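Local coordinates for protein KLLA0C04147p (Kluyveromyces lactis, PDB 5H2D) that binds ergosterol through its oxysterol-binding-related domain, the part described here, and probably transfers sterol between membranes as other members of the OSBP family do, at residues T6-K12 with I190-S194; R98-V102 with E198-T202; R376-R380 with E431-F435. All blocks are in the same frame, centred on the assembly; numbering follows the deposited sequence.

Interaction 1. Residues T6-K12 with I190-S194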
loop_
_atom_site.group_PDB
_atom_site.type_symbol
_atom_site.label_atom_id
_atom_site.label_comp_id
_atom_site.label_asym_id
_atom_site.label_seq_id
_atom_site.Cartn_x
_atom_site.Cartn_y
_atom_site.Cartn_z
ATOM N N THR A 6 1.412 -5.075 26.678
ATOM C CA THR A 6 0.255 -5.824 27.142
ATOM C C THR A 6 0.414 -7.313 26.834
ATOM O O THR A 6 1.239 -7.729 26.017
ATOM C CB THR A 6 -1.022 -5.309 26.482
ATOM O OG1 THR A 6 -0.970 -5.600 25.077
ATOM C CG2 THR A 6 -1.158 -3.812 26.675
ATOM N N ALA A 7 -0.424 -8.117 27.491
ATOM C CA ALA A 7 -0.403 -9.557 27.259
ATOM C C ALA A 7 -0.639 -9.887 25.789
ATOM O O ALA A 7 0.049 -10.748 25.224
ATOM C CB ALA A 7 -1.448 -10.249 28.134
ATOM N N GLU A 8 -1.605 -9.221 25.152
ATOM C CA GLU A 8 -1.926 -9.579 23.775
ATOM C C GLU A 8 -0.827 -9.142 22.811
ATOM O O GLU A 8 -0.596 -9.814 21.798
ATOM C CB GLU A 8 -3.288 -8.998 23.373
ATOM C CG GLU A 8 -3.381 -7.489 23.392
ATOM C CD GLU A 8 -4.805 -6.988 23.220
ATOM O OE1 GLU A 8 -5.004 -5.749 23.215
ATOM O OE2 GLU A 8 -5.725 -7.829 23.094
ATOM N N GLN A 9 -0.134 -8.040 23.107
ATOM C CA GLN A 9 1.014 -7.651 22.291
ATOM C C GLN A 9 2.131 -8.680 22.394
ATOM O O GLN A 9 2.717 -9.086 21.382
ATOM C CB GLN A 9 1.531 -6.278 22.715
ATOM C CG GLN A 9 0.567 -5.134 22.482
ATOM C CD GLN A 9 1.060 -3.835 23.108
ATOM O OE1 GLN A 9 2.082 -3.810 23.791
ATOM N NE2 GLN A 9 0.333 -2.755 22.874
ATOM N N LYS A 10 2.454 -9.106 23.618
ATOM C CA LYS A 10 3.499 -10.109 23.781
ATOM C C LYS A 10 3.108 -11.418 23.113
ATOM O O LYS A 10 3.954 -12.098 22.521
ATOM C CB LYS A 10 3.792 -10.328 25.263
ATOM C CG LYS A 10 4.418 -9.133 25.955
ATOM C CD LYS A 10 4.644 -9.447 27.426
ATOM C CE LYS A 10 5.077 -8.221 28.208
ATOM N NZ LYS A 10 5.136 -8.519 29.667
ATOM N N THR A 11 1.834 -11.794 23.205
ATOM C CA THR A 11 1.384 -13.017 22.554
ATOM C C THR A 11 1.544 -12.913 21.045
ATOM O O THR A 11 1.945 -13.878 20.387
ATOM C CB THR A 11 -0.066 -13.304 22.926
ATOM O OG1 THR A 11 -0.129 -13.665 24.313
ATOM C CG2 THR A 11 -0.618 -14.441 22.083
ATOM N N LYS A 12 1.251 -11.740 20.484
ATOM C CA LYS A 12 1.444 -11.546 19.049
ATOM C C LYS A 12 2.924 -11.585 18.686
ATOM O O LYS A 12 3.318 -12.241 17.714
ATOM C CB LYS A 12 0.812 -10.226 18.608
ATOM C CG LYS A 12 0.802 -10.011 17.092
ATOM C CD LYS A 12 -0.312 -10.792 16.418
ATOM C CE LYS A 12 -0.276 -10.615 14.906
ATOM N NZ LYS A 12 -1.483 -11.241 14.277
ATOM N N ILE A 190 -5.693 -2.248 16.106
ATOM C CA ILE A 190 -4.754 -1.711 17.084
ATOM C C ILE A 190 -4.929 -2.492 18.377
ATOM O O ILE A 190 -6.060 -2.740 18.801
ATOM C CB ILE A 190 -4.963 -0.208 17.336
ATOM C CG1 ILE A 190 -4.638 0.620 16.086
ATOM C CG2 ILE A 190 -4.098 0.239 18.519
ATOM C CD1 ILE A 190 -3.152 0.728 15.783
ATOM N N ARG A 191 -3.808 -2.895 18.979
ATOM C CA ARG A 191 -3.774 -3.441 20.337
ATOM C C ARG A 191 -3.200 -2.371 21.262
ATOM O O ARG A 191 -1.972 -2.250 21.377
ATOM C CB ARG A 191 -2.928 -4.717 20.389
ATOM C CG ARG A 191 -3.634 -5.945 19.821
ATOM C CD ARG A 191 -2.700 -7.136 19.672
ATOM N NE ARG A 191 -1.833 -7.022 18.503
ATOM C CZ ARG A 191 -2.225 -7.277 17.252
ATOM N NH1 ARG A 191 -3.474 -7.645 16.995
ATOM N NH2 ARG A 191 -1.362 -7.150 16.253
ATOM N N PRO A 192 -4.038 -1.587 21.947
ATOM C CA PRO A 192 -3.531 -0.401 22.652
ATOM C C PRO A 192 -2.682 -0.759 23.859
ATOM O O PRO A 192 -2.891 -1.781 24.517
ATOM C CB PRO A 192 -4.811 0.324 23.086
ATOM C CG PRO A 192 -5.910 -0.262 22.241
ATOM C CD PRO A 192 -5.503 -1.681 22.007
ATOM N N ASP A 193 -1.724 0.122 24.158
ATOM C CA ASP A 193 -0.880 -0.078 25.331
ATOM C C ASP A 193 -1.699 -0.058 26.613
ATOM O O ASP A 193 -1.318 -0.697 27.599
ATOM C CB ASP A 193 0.213 0.994 25.398
ATOM C CG ASP A 193 1.299 0.792 24.362
ATOM O OD1 ASP A 193 1.327 -0.279 23.721
ATOM O OD2 ASP A 193 2.137 1.700 24.199
ATOM N N SER A 194 -2.820 0.657 26.616
ATOM C CA SER A 194 -3.655 0.747 27.805
ATOM C C SER A 194 -5.012 1.312 27.421
ATOM O O SER A 194 -5.170 1.957 26.377
ATOM C CB SER A 194 -3.003 1.625 28.877
ATOM O OG SER A 194 -3.077 2.992 28.509
#

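Interaction 2. Residues R98-V102 with E198-T202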
loop_
_atom_site.group_PDB
_atom_site.type_symbol
_atom_site.label_atom_id
_atom_site.label_comp_id
_atom_site.label_asym_id
_atom_site.label_seq_id
_atom_site.Cartn_x
_atom_site.Cartn_y
_atom_site.Cartn_z
ATOM N N ARG A 98 -5.735 7.918 19.278
ATOM C CA ARG A 98 -5.353 6.780 18.446
ATOM C C ARG A 98 -5.918 6.940 17.040
ATOM O O ARG A 98 -5.209 6.724 16.049
ATOM C CB ARG A 98 -5.826 5.469 19.075
ATOM C CG ARG A 98 -5.257 5.230 20.463
ATOM C CD ARG A 98 -5.240 3.751 20.847
ATOM N NE ARG A 98 -6.580 3.217 21.088
ATOM C CZ ARG A 98 -7.212 3.305 22.256
ATOM N NH1 ARG A 98 -8.430 2.798 22.398
ATOM N NH2 ARG A 98 -6.624 3.920 23.273
ATOM N N LEU A 99 -7.188 7.336 16.932
ATOM C CA LEU A 99 -7.800 7.502 15.619
ATOM C C LEU A 99 -7.114 8.606 14.819
ATOM O O LEU A 99 -6.932 8.476 13.607
ATOM C CB LEU A 99 -9.297 7.783 15.760
ATOM C CG LEU A 99 -10.082 7.972 14.465
ATOM C CD1 LEU A 99 -9.756 6.862 13.444
ATOM C CD2 LEU A 99 -11.585 8.045 14.700
ATOM N N LEU A 100 -6.737 9.707 15.472
ATOM C CA LEU A 100 -6.022 10.764 14.762
ATOM C C LEU A 100 -4.774 10.216 14.080
ATOM O O LEU A 100 -4.505 10.508 12.903
ATOM C CB LEU A 100 -5.649 11.889 15.730
ATOM C CG LEU A 100 -4.761 13.007 15.164
ATOM C CD1 LEU A 100 -5.502 13.798 14.082
ATOM C CD2 LEU A 100 -4.263 13.918 16.274
ATOM N N TYR A 101 -3.990 9.429 14.812
ATOM C CA TYR A 101 -2.753 8.909 14.245
ATOM C C TYR A 101 -3.017 7.810 13.218
ATOM O O TYR A 101 -2.288 7.721 12.223
ATOM C CB TYR A 101 -1.822 8.452 15.370
ATOM C CG TYR A 101 -1.035 9.614 15.952
ATOM C CD1 TYR A 101 -1.683 10.644 16.631
ATOM C CD2 TYR A 101 0.342 9.686 15.818
ATOM C CE1 TYR A 101 -0.976 11.715 17.144
ATOM C CE2 TYR A 101 1.057 10.753 16.328
ATOM C CZ TYR A 101 0.390 11.762 17.001
ATOM O OH TYR A 101 1.078 12.834 17.530
ATOM N N VAL A 102 -4.054 6.987 13.420
ATOM C CA VAL A 102 -4.472 6.051 12.372
ATOM C C VAL A 102 -4.810 6.813 11.098
ATOM O O VAL A 102 -4.374 6.447 9.994
ATOM C CB VAL A 102 -5.660 5.190 12.846
ATOM C CG1 VAL A 102 -6.333 4.487 11.660
ATOM C CG2 VAL A 102 -5.206 4.158 13.867
ATOM N N GLU A 198 -8.454 -4.808 22.082
ATOM C CA GLU A 198 -8.139 -4.808 20.656
ATOM C C GLU A 198 -9.296 -4.198 19.875
ATOM O O GLU A 198 -10.463 -4.523 20.113
ATOM C CB GLU A 198 -7.860 -6.239 20.193
ATOM C CG GLU A 198 -7.427 -6.377 18.744
ATOM C CD GLU A 198 -7.031 -7.803 18.402
ATOM O OE1 GLU A 198 -5.833 -8.132 18.509
ATOM O OE2 GLU A 198 -7.919 -8.605 18.042
ATOM N N GLU A 199 -8.976 -3.291 18.947
ATOM C CA GLU A 199 -9.990 -2.516 18.244
ATOM C C GLU A 199 -9.735 -2.543 16.740
ATOM O O GLU A 199 -8.591 -2.645 16.293
ATOM C CB GLU A 199 -10.020 -1.059 18.740
ATOM C CG GLU A 199 -8.705 -0.335 18.546
ATOM C CD GLU A 199 -8.662 1.007 19.230
ATOM O OE1 GLU A 199 -7.673 1.741 19.021
ATOM O OE2 GLU A 199 -9.607 1.311 19.991
ATOM N N LEU A 200 -10.815 -2.435 15.972
ATOM C CA LEU A 200 -10.772 -2.522 14.515
ATOM C C LEU A 200 -11.194 -1.205 13.884
ATOM O O LEU A 200 -12.299 -0.719 14.141
ATOM C CB LEU A 200 -11.690 -3.632 14.005
ATOM C CG LEU A 200 -11.863 -3.701 12.485
ATOM C CD1 LEU A 200 -10.535 -4.073 11.827
ATOM C CD2 LEU A 200 -12.957 -4.692 12.103
ATOM N N TYR A 201 -10.338 -0.662 13.016
ATOM C CA TYR A 201 -10.672 0.467 12.161
ATOM C C TYR A 201 -10.846 -0.032 10.731
ATOM O O TYR A 201 -10.101 -0.909 10.287
ATOM C CB TYR A 201 -9.568 1.525 12.198
ATOM C CG TYR A 201 -9.240 2.089 13.567
ATOM C CD1 TYR A 201 -8.372 1.428 14.438
ATOM C CD2 TYR A 201 -9.767 3.306 13.968
ATOM C CE1 TYR A 201 -8.066 1.966 15.679
ATOM C CE2 TYR A 201 -9.476 3.842 15.204
ATOM C CZ TYR A 201 -8.624 3.174 16.054
ATOM O OH TYR A 201 -8.329 3.725 17.290
ATOM N N THR A 202 -11.822 0.509 10.004
ATOM C CA THR A 202 -11.943 0.208 8.578
ATOM C C THR A 202 -12.140 1.486 7.771
ATOM O O THR A 202 -12.672 2.485 8.274
ATOM C CB THR A 202 -13.098 -0.767 8.271
ATOM O OG1 THR A 202 -14.338 -0.203 8.720
ATOM C CG2 THR A 202 -12.885 -2.114 8.950
#

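Interaction 3. Residues R376-R380 with E431-F435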
loop_
_atom_site.group_PDB
_atom_site.type_symbol
_atom_site.label_atom_id
_atom_site.label_comp_id
_atom_site.label_asym_id
_atom_site.label_seq_id
_atom_site.Cartn_x
_atom_site.Cartn_y
_atom_site.Cartn_z
ATOM N N ARG A 376 6.713 -13.983 -22.564
ATOM C CA ARG A 376 6.736 -15.391 -22.185
ATOM C C ARG A 376 5.852 -15.654 -20.972
ATOM O O ARG A 376 5.020 -16.568 -20.991
ATOM C CB ARG A 376 8.168 -15.823 -21.894
ATOM C CG ARG A 376 8.279 -17.288 -21.513
ATOM C CD ARG A 376 9.725 -17.719 -21.295
ATOM N NE ARG A 376 10.331 -17.029 -20.160
ATOM C CZ ARG A 376 10.077 -17.332 -18.892
ATOM N NH1 ARG A 376 9.237 -18.321 -18.600
ATOM N NH2 ARG A 376 10.667 -16.652 -17.915
ATOM N N VAL A 377 6.023 -14.876 -19.901
ATOM C CA VAL A 377 5.268 -15.214 -18.702
ATOM C C VAL A 377 3.793 -14.897 -18.896
ATOM O O VAL A 377 2.928 -15.583 -18.335
ATOM C CB VAL A 377 5.849 -14.528 -17.445
ATOM C CG1 VAL A 377 7.300 -14.968 -17.225
ATOM C CG2 VAL A 377 5.756 -13.033 -17.556
ATOM N N GLU A 378 3.470 -13.889 -19.704
ATOM C CA GLU A 378 2.059 -13.606 -19.957
ATOM C C GLU A 378 1.425 -14.677 -20.836
ATOM O O GLU A 378 0.256 -15.031 -20.636
ATOM C CB GLU A 378 1.888 -12.213 -20.565
ATOM C CG GLU A 378 2.079 -11.111 -19.516
ATOM C CD GLU A 378 1.903 -9.713 -20.079
ATOM O OE1 GLU A 378 1.764 -9.571 -21.309
ATOM O OE2 GLU A 378 1.918 -8.743 -19.285
ATOM N N GLU A 379 2.171 -15.208 -21.810
ATOM C CA GLU A 379 1.623 -16.286 -22.634
ATOM C C GLU A 379 1.356 -17.528 -21.800
ATOM O O GLU A 379 0.306 -18.170 -21.939
ATOM C CB GLU A 379 2.577 -16.604 -23.792
ATOM C CG GLU A 379 2.424 -18.008 -24.378
ATOM C CD GLU A 379 3.296 -19.049 -23.663
ATOM O OE1 GLU A 379 4.290 -18.665 -22.991
ATOM O OE2 GLU A 379 2.985 -20.259 -23.770
ATOM N N ARG A 380 2.289 -17.880 -20.915
ATOM C CA ARG A 380 2.087 -19.066 -20.088
ATOM C C ARG A 380 0.874 -18.905 -19.187
ATOM O O ARG A 380 0.089 -19.844 -19.018
ATOM C CB ARG A 380 3.333 -19.369 -19.257
ATOM C CG ARG A 380 3.160 -20.604 -18.388
ATOM C CD ARG A 380 4.462 -21.355 -18.229
ATOM N NE ARG A 380 5.295 -20.781 -17.185
ATOM C CZ ARG A 380 5.734 -21.451 -16.124
ATOM N NH1 ARG A 380 5.434 -22.733 -15.964
ATOM N NH2 ARG A 380 6.486 -20.836 -15.228
ATOM N N GLU A 431 5.669 -24.445 -4.447
ATOM C CA GLU A 431 4.448 -23.654 -4.267
ATOM C C GLU A 431 4.337 -22.624 -5.394
ATOM O O GLU A 431 4.516 -21.420 -5.205
ATOM C CB GLU A 431 4.438 -22.986 -2.900
ATOM C CG GLU A 431 4.280 -23.947 -1.722
ATOM C CD GLU A 431 2.888 -24.545 -1.621
ATOM O OE1 GLU A 431 2.646 -25.335 -0.684
ATOM O OE2 GLU A 431 2.027 -24.224 -2.468
ATOM N N GLY A 432 4.042 -23.123 -6.581
ATOM C CA GLY A 432 3.796 -22.257 -7.718
ATOM C C GLY A 432 4.923 -22.311 -8.741
ATOM O O GLY A 432 6.093 -22.562 -8.414
ATOM N N ASP A 433 4.569 -22.067 -9.999
ATOM C CA ASP A 433 5.530 -22.081 -11.106
ATOM C C ASP A 433 4.979 -21.142 -12.187
ATOM O O ASP A 433 4.255 -21.573 -13.087
ATOM C CB ASP A 433 5.741 -23.497 -11.619
ATOM C CG ASP A 433 6.668 -23.561 -12.820
ATOM O OD1 ASP A 433 7.373 -22.562 -13.108
ATOM O OD2 ASP A 433 6.698 -24.628 -13.470
ATOM N N ILE A 434 5.310 -19.852 -12.068
ATOM C CA ILE A 434 4.650 -18.822 -12.873
ATOM C C ILE A 434 5.629 -17.944 -13.644
ATOM O O ILE A 434 5.204 -17.154 -14.494
ATOM C CB ILE A 434 3.740 -17.941 -11.988
ATOM C CG1 ILE A 434 4.554 -17.283 -10.869
ATOM C CG2 ILE A 434 2.582 -18.769 -11.427
ATOM C CD1 ILE A 434 3.737 -16.297 -9.992
ATOM N N PHE A 435 6.930 -18.056 -13.362
ATOM C CA PHE A 435 7.927 -17.211 -14.029
ATOM C C PHE A 435 8.743 -17.989 -15.065
ATOM O O PHE A 435 8.194 -18.811 -15.795
ATOM C CB PHE A 435 8.886 -16.578 -13.013
ATOM C CG PHE A 435 8.217 -15.663 -11.998
ATOM C CD1 PHE A 435 7.164 -14.827 -12.357
ATOM C CD2 PHE A 435 8.658 -15.656 -10.684
ATOM C CE1 PHE A 435 6.578 -13.991 -11.417
ATOM C CE2 PHE A 435 8.069 -14.834 -9.734
ATOM C CZ PHE A 435 7.021 -14.002 -10.105
HETATM O O HOH W 1 3.295 -17.383 -16.214
#

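Interaction 1. Residues T6-K12 with I190-S194
Both hydrogen bonds across this contact come from the side-chain amide of Gln9. Gln9 NE2 donates to Asp193 OD1 over 2.8 Å at 170° and to Arg191 O over 2.8 Å at 158°, so both amide hydrogens are used. Gln9 OE1 accepts from Thr6 N at 3.2 Å, while Gln9 N donates to Thr6 OG1, also at 3.2 Å; the p rotamer of Thr6 brings the hydroxyl into that position. Thr6 CG2 rests 3.3 Å from Asp193 O. Arg191 supplies the largest covered area, 112 Å², and Lys12 CG lies over one face of its guanidinium, 3.7 Å from Arg191 NH2. The positive charges are balanced elsewhere: Arg191 pairs with Glu198 and Asp162, Lys12 with Glu157; Arg191 NE donates to Pro159 O. Asp193 OD1, already bound by Gln9, also forms a salt bridge with Lys160. The reciprocal Thr6-Gln9 bonds are a capping box at the N terminus of helix 7-18, whose glutamine also joins that helix to the loop between antiparallel strands 178-190 and 199-203.

Interaction 2. Residues R98-V102 with E198-T202
This is a buried helix-on-sheet contact that combines a salt bridge with apolar packing, set where helix 95-108 lies against strand 199-203 of the large antiparallel sheet. The axes of segments 98-102 and 199-202 approach to 10.9 Å and cross at -40°, and all five touching residues are buried. The salt bridge is two-pronged: Arg98 NE donates to Glu199 OE1 at 2.8 Å and 171°, and Arg98 NH1 to Glu199 OE2 at 3.1 Å and 174°, with Glu199 OE1 near the guanidinium plane. Tyr201 OH donates to the same Glu199 OE1 at 2.7 Å, which ties together two side chains projecting toward the helix from alternate strand positions. Asn230 adds a bond to Glu199 OE2, and the carbonyl of Phe92 takes one from Arg98 NH2. Further along the helix, Val102 CG2 sits 4.1 Å from the Tyr201 ring centroid, only 14° off the normal, a CH-pi contact, and Leu99 CD1 meets Tyr201 CE2 at 3.5 Å. Arg98, Leu99 and Val102 thus form an i, i+1, i+4 face of the kind a helix turns to a sheet, here packing helix 95-108 on the curled antiparallel sheet of the OSBP-related domain.

Interaction 3. Residues R376-R380 with E431-F435
Arg380 makes the strongest polar links, joining the long helix 367-390 to the C-terminal tail of the OSBP-related fold. Arg380 NH2 donates to Asp433 OD1 at 2.9 Å and 169° in a salt bridge, to which the bond from Arg380 NH1 to Asp433 OD2, 3.4 Å long, adds a weak second prong. Arg380 NH2 also donates to Phe435 O at 2.7 Å, although the 139° angle is less direct. Phe435 O, an oxygen of the C-terminal carboxylate, has a second donor in Arg376 NH1, at 3.0 Å and 166°. Two arginines one helical turn apart therefore meet at the chain end, Arg376 being held in addition by a salt bridge to Glu373. The remaining contact is closer to the backbone. Val377 and Phe435 have the nearest CA atoms, 5.7 Å apart, and Val377 CG1 touches Phe435 CA at 4.0 Å. The CA-to-CB bonds of Ile434 and Phe435 point away from the helix, and the Phe435 side chain packs on Leu124 and Pro357. One water completes the join, donating to Val377 O at 2.8 Å and to Ile434 O at 2.6 Å.

Overall arrangement
Starting at the N terminus, helix 7-18 opens interaction 1, which closes 178 residues later on the loop after strand 178-190. Interaction 2 opens within that span, on helix 95-108, and closes just beyond it on strand 199-203, so the two cross rather than nest. Their centres are 14 Å apart and they touch: Arg191 NH1 reaches Glu198 OE1 at 2.8 Å, and Pro192 CG packs 3.7 Å from Arg98 NE. Together they bring two helices to adjoining parts of one strand-loop-strand unit. Interaction 3 follows in series, a shorter closure of helix 367-390 onto the C terminus, its centre about 41 Å from that of interaction 1 and, relative to interaction 2, across the chain's centre.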